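Ctr9 protein (Myceliophthora thermophila, PDB 6AF0) probably binds the RNA polymerase II complex; this chain is the long TPR-repeat part of the protein. Local coordinates at residues A[613-623]-A[647-655]. Sequence-based numbering, arbitrary orientation.
Sequences DARTRLAYIKL and EVRGLYGWF
Tyr620 turns its ring edge toward the face of the Trp654 six-membered ring in an offset edge-to-face pair. The two ring centroids are 5.7 Å apart and the planes stand at 66°. Leu623 CD1 meets the same indole at its edge, in the ring plane, 3.6 Å from Trp654 CZ3. The Phe655 ring closes on both methyls of Leu623, and its CD1 lies 3.8 Å from Leu623 CD2. The two segments belong to helices 612-625 and 646-662 and run nearly parallel, 12° apart, with axes 10.3 Å from each other. Helix 630-641 lies between them in sequence and packs on both, through Leu638 and Val635 among others, as expected in a superhelix of TPR-like helical hairpins. With an alanine at Leu623, the edge of Trp654 and the ring of Phe655 would probably lose the apolar partner they share. Toward the N-terminal ends of the segments, chi1 of Leu651 (178°) sends its branch toward 613-623, and chi2 then sets CD2 3.7 Å from Thr616 CG2. Thr616 OG1 hydrogen-bonds to the carbonyl O of Thr612. Asp613 pairs with a basic side chain of one neighbouring protein, whose chain also packs on Tyr620 and Trp654, and Glu647 with one of a second.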
loop_
_atom_site.group_PDB
_atom_site.type_symbol
_atom_site.label_atom_id
_atom_site.label_comp_id
_atom_site.label_asym_id
_atom_site.label_seq_id
_atom_site.Cartn_x
_atom_site.Cartn_y
_atom_site.Cartn_z
ATOM N N ASP A 613 19.117 -26.273 -18.229
ATOM C CA ASP A 613 19.840 -25.057 -17.847
ATOM C C ASP A 613 21.172 -25.432 -17.179
ATOM O O ASP A 613 22.191 -24.752 -17.358
ATOM C CB ASP A 613 18.975 -24.154 -16.937
ATOM C CG ASP A 613 17.984 -23.240 -17.743
ATOM O OD1 ASP A 613 18.029 -23.192 -19.003
ATOM O OD2 ASP A 613 17.147 -22.551 -17.114
ATOM N N ALA A 614 21.173 -26.536 -16.437
ATOM C CA ALA A 614 22.410 -27.032 -15.851
ATOM C C ALA A 614 23.433 -27.381 -16.915
ATOM O O ALA A 614 24.554 -26.918 -16.869
ATOM C CB ALA A 614 22.146 -28.230 -14.976
ATOM N N ARG A 615 23.049 -28.195 -17.883
ATOM C CA ARG A 615 23.999 -28.604 -18.903
ATOM C C ARG A 615 24.352 -27.459 -19.845
ATOM O O ARG A 615 25.446 -27.440 -20.397
ATOM C CB ARG A 615 23.493 -29.817 -19.686
ATOM C CG ARG A 615 24.433 -30.211 -20.834
ATOM C CD ARG A 615 24.216 -31.622 -21.355
ATOM N NE ARG A 615 23.938 -32.565 -20.276
ATOM C CZ ARG A 615 23.095 -33.594 -20.361
ATOM N NH1 ARG A 615 22.423 -33.844 -21.486
ATOM N NH2 ARG A 615 22.920 -34.386 -19.309
ATOM N N THR A 616 23.429 -26.515 -20.025
ATOM C CA THR A 616 23.711 -25.292 -20.789
ATOM C C THR A 616 24.845 -24.494 -20.134
ATOM O O THR A 616 25.759 -24.038 -20.825
ATOM C CB THR A 616 22.481 -24.382 -20.924
ATOM O OG1 THR A 616 21.311 -25.143 -21.300
ATOM C CG2 THR A 616 22.758 -23.282 -21.937
ATOM N N ARG A 617 24.784 -24.334 -18.811
ATOM C CA ARG A 617 25.903 -23.740 -18.047
ATOM C C ARG A 617 27.154 -24.600 -18.157
ATOM O O ARG A 617 28.256 -24.088 -18.276
ATOM C CB ARG A 617 25.544 -23.512 -16.572
ATOM C CG ARG A 617 24.512 -22.407 -16.347
ATOM C CD ARG A 617 24.846 -21.102 -17.066
ATOM N NE ARG A 617 26.206 -20.647 -16.800
ATOM C CZ ARG A 617 26.697 -19.457 -17.155
ATOM N NH1 ARG A 617 25.965 -18.571 -17.797
ATOM N NH2 ARG A 617 27.936 -19.140 -16.857
ATOM N N LEU A 618 26.984 -25.913 -18.136
ATOM C CA LEU A 618 28.123 -26.808 -18.307
ATOM C C LEU A 618 28.775 -26.537 -19.648
ATOM O O LEU A 618 29.972 -26.403 -19.735
ATOM C CB LEU A 618 27.717 -28.280 -18.177
ATOM C CG LEU A 618 27.653 -28.816 -16.740
ATOM C CD1 LEU A 618 27.052 -30.208 -16.729
ATOM C CD2 LEU A 618 29.016 -28.825 -16.050
ATOM N N ALA A 619 27.964 -26.398 -20.685
ATOM C CA ALA A 619 28.482 -26.223 -22.037
ATOM C C ALA A 619 29.182 -24.873 -22.216
ATOM O O ALA A 619 30.109 -24.738 -23.035
ATOM C CB ALA A 619 27.363 -26.383 -23.047
ATOM N N TYR A 620 28.751 -23.878 -21.451
ATOM C CA TYR A 620 29.404 -22.588 -21.503
ATOM C C TYR A 620 30.731 -22.716 -20.738
ATOM O O TYR A 620 31.797 -22.311 -21.247
ATOM C CB TYR A 620 28.500 -21.476 -20.943
ATOM C CG TYR A 620 29.252 -20.201 -20.665
ATOM C CD1 TYR A 620 29.699 -19.394 -21.709
ATOM C CD2 TYR A 620 29.569 -19.837 -19.364
ATOM C CE1 TYR A 620 30.420 -18.234 -21.452
ATOM C CE2 TYR A 620 30.281 -18.688 -19.096
ATOM C CZ TYR A 620 30.706 -17.886 -20.130
ATOM O OH TYR A 620 31.418 -16.747 -19.815
ATOM N N ILE A 621 30.663 -23.291 -19.531
ATOM C CA ILE A 621 31.869 -23.566 -18.722
ATOM C C ILE A 621 32.912 -24.253 -19.626
ATOM O O ILE A 621 34.118 -23.964 -19.591
ATOM C CB ILE A 621 31.550 -24.472 -17.501
ATOM C CG1 ILE A 621 30.930 -23.681 -16.341
ATOM C CG2 ILE A 621 32.805 -25.164 -17.004
ATOM C CD1 ILE A 621 30.447 -24.550 -15.195
ATOM N N LYS A 622 32.405 -25.175 -20.437
ATOM C CA LYS A 622 33.201 -25.888 -21.437
ATOM C C LYS A 622 33.661 -25.018 -22.592
ATOM O O LYS A 622 34.812 -25.116 -23.024
ATOM C CB LYS A 622 32.385 -27.031 -22.029
ATOM C CG LYS A 622 32.136 -28.162 -21.062
ATOM C CD LYS A 622 33.360 -29.046 -20.954
ATOM C CE LYS A 622 33.176 -30.105 -19.872
ATOM N NZ LYS A 622 34.331 -30.091 -18.942
ATOM N N LEU A 623 32.761 -24.195 -23.118
ATOM C CA LEU A 623 33.141 -23.348 -24.225
ATOM C C LEU A 623 34.316 -22.451 -23.863
ATOM O O LEU A 623 35.158 -22.224 -24.715
ATOM C CB LEU A 623 31.962 -22.534 -24.773
ATOM C CG LEU A 623 31.485 -23.004 -26.146
ATOM C CD1 LEU A 623 30.399 -22.095 -26.710
ATOM C CD2 LEU A 623 32.656 -23.035 -27.115
ATOM N N GLU A 647 17.236 -20.301 -24.410
ATOM C CA GLU A 647 18.520 -20.035 -23.744
ATOM C C GLU A 647 19.623 -20.828 -24.426
ATOM O O GLU A 647 20.627 -20.276 -24.845
ATOM C CB GLU A 647 18.462 -20.395 -22.263
ATOM C CG GLU A 647 17.547 -19.495 -21.452
ATOM C CD GLU A 647 17.982 -18.044 -21.456
ATOM O OE1 GLU A 647 19.182 -17.783 -21.290
ATOM O OE2 GLU A 647 17.120 -17.160 -21.611
ATOM N N VAL A 648 19.417 -22.128 -24.551
ATOM C CA VAL A 648 20.358 -23.003 -25.248
ATOM C C VAL A 648 20.626 -22.457 -26.639
ATOM O O VAL A 648 21.760 -22.456 -27.150
ATOM C CB VAL A 648 19.799 -24.431 -25.391
ATOM C CG1 VAL A 648 20.651 -25.248 -26.340
ATOM C CG2 VAL A 648 19.717 -25.119 -24.033
ATOM N N ARG A 649 19.554 -21.993 -27.252
ATOM C CA ARG A 649 19.653 -21.442 -28.564
ATOM C C ARG A 649 20.655 -20.301 -28.491
ATOM O O ARG A 649 21.732 -20.373 -29.091
ATOM C CB ARG A 649 18.289 -20.967 -29.042
ATOM C CG ARG A 649 17.263 -22.071 -29.250
ATOM C CD ARG A 649 17.463 -22.848 -30.538
ATOM N NE ARG A 649 16.860 -22.201 -31.700
ATOM C CZ ARG A 649 17.054 -22.597 -32.957
ATOM N NH1 ARG A 649 17.818 -23.647 -33.228
ATOM N NH2 ARG A 649 16.483 -21.947 -33.954
ATOM N N GLY A 650 20.318 -19.287 -27.698
ATOM C CA GLY A 650 21.149 -18.092 -27.563
ATOM C C GLY A 650 22.620 -18.429 -27.428
ATOM O O GLY A 650 23.465 -17.817 -28.094
ATOM N N LEU A 651 22.914 -19.414 -26.577
ATOM C CA LEU A 651 24.283 -19.849 -26.343
ATOM C C LEU A 651 24.948 -20.336 -27.633
ATOM O O LEU A 651 26.093 -19.987 -27.948
ATOM C CB LEU A 651 24.333 -20.949 -25.285
ATOM C CG LEU A 651 25.764 -21.458 -25.048
ATOM C CD1 LEU A 651 26.709 -20.350 -24.604
ATOM C CD2 LEU A 651 25.788 -22.582 -24.028
ATOM N N TYR A 652 24.212 -21.148 -28.371
ATOM C CA TYR A 652 24.699 -21.649 -29.649
ATOM C C TYR A 652 24.958 -20.506 -30.620
ATOM O O TYR A 652 25.965 -20.492 -31.304
ATOM C CB TYR A 652 23.710 -22.651 -30.265
ATOM C CG TYR A 652 24.303 -23.464 -31.409
ATOM C CD1 TYR A 652 25.290 -24.416 -31.176
ATOM C CD2 TYR A 652 23.873 -23.273 -32.723
ATOM C CE1 TYR A 652 25.832 -25.156 -32.213
ATOM C CE2 TYR A 652 24.418 -23.998 -33.771
ATOM C CZ TYR A 652 25.394 -24.940 -33.515
ATOM O OH TYR A 652 25.920 -25.668 -34.565
ATOM N N GLY A 653 24.044 -19.554 -30.681
ATOM C CA GLY A 653 24.254 -18.373 -31.498
ATOM C C GLY A 653 25.474 -17.576 -31.055
ATOM O O GLY A 653 26.245 -17.085 -31.887
ATOM N N TRP A 654 25.647 -17.448 -29.741
ATOM C CA TRP A 654 26.807 -16.775 -29.182
ATOM C C TRP A 654 28.076 -17.459 -29.627
ATOM O O TRP A 654 29.041 -16.806 -29.978
ATOM C CB TRP A 654 26.749 -16.803 -27.672
ATOM C CG TRP A 654 27.943 -16.213 -27.006
ATOM C CD1 TRP A 654 28.175 -14.899 -26.763
ATOM C CD2 TRP A 654 29.052 -16.927 -26.469
ATOM N NE1 TRP A 654 29.373 -14.745 -26.116
ATOM C CE2 TRP A 654 29.936 -15.977 -25.922
ATOM C CE3 TRP A 654 29.389 -18.278 -26.401
ATOM C CZ2 TRP A 654 31.135 -16.331 -25.306
ATOM C CZ3 TRP A 654 30.585 -18.632 -25.771
ATOM C CH2 TRP A 654 31.437 -17.659 -25.238
ATOM N N PHE A 655 28.059 -18.781 -29.584
ATOM C CA PHE A 655 29.127 -19.618 -30.123
ATOM C C PHE A 655 29.435 -19.387 -31.598
ATOM O O PHE A 655 30.592 -19.390 -31.996
ATOM C CB PHE A 655 28.729 -21.073 -29.956
ATOM C CG PHE A 655 29.674 -22.044 -30.588
ATOM C CD1 PHE A 655 31.041 -21.919 -30.412
ATOM C CD2 PHE A 655 29.195 -23.110 -31.327
ATOM C CE1 PHE A 655 31.909 -22.826 -30.980
ATOM C CE2 PHE A 655 30.061 -24.019 -31.900
ATOM C CZ PHE A 655 31.417 -23.882 -31.721
#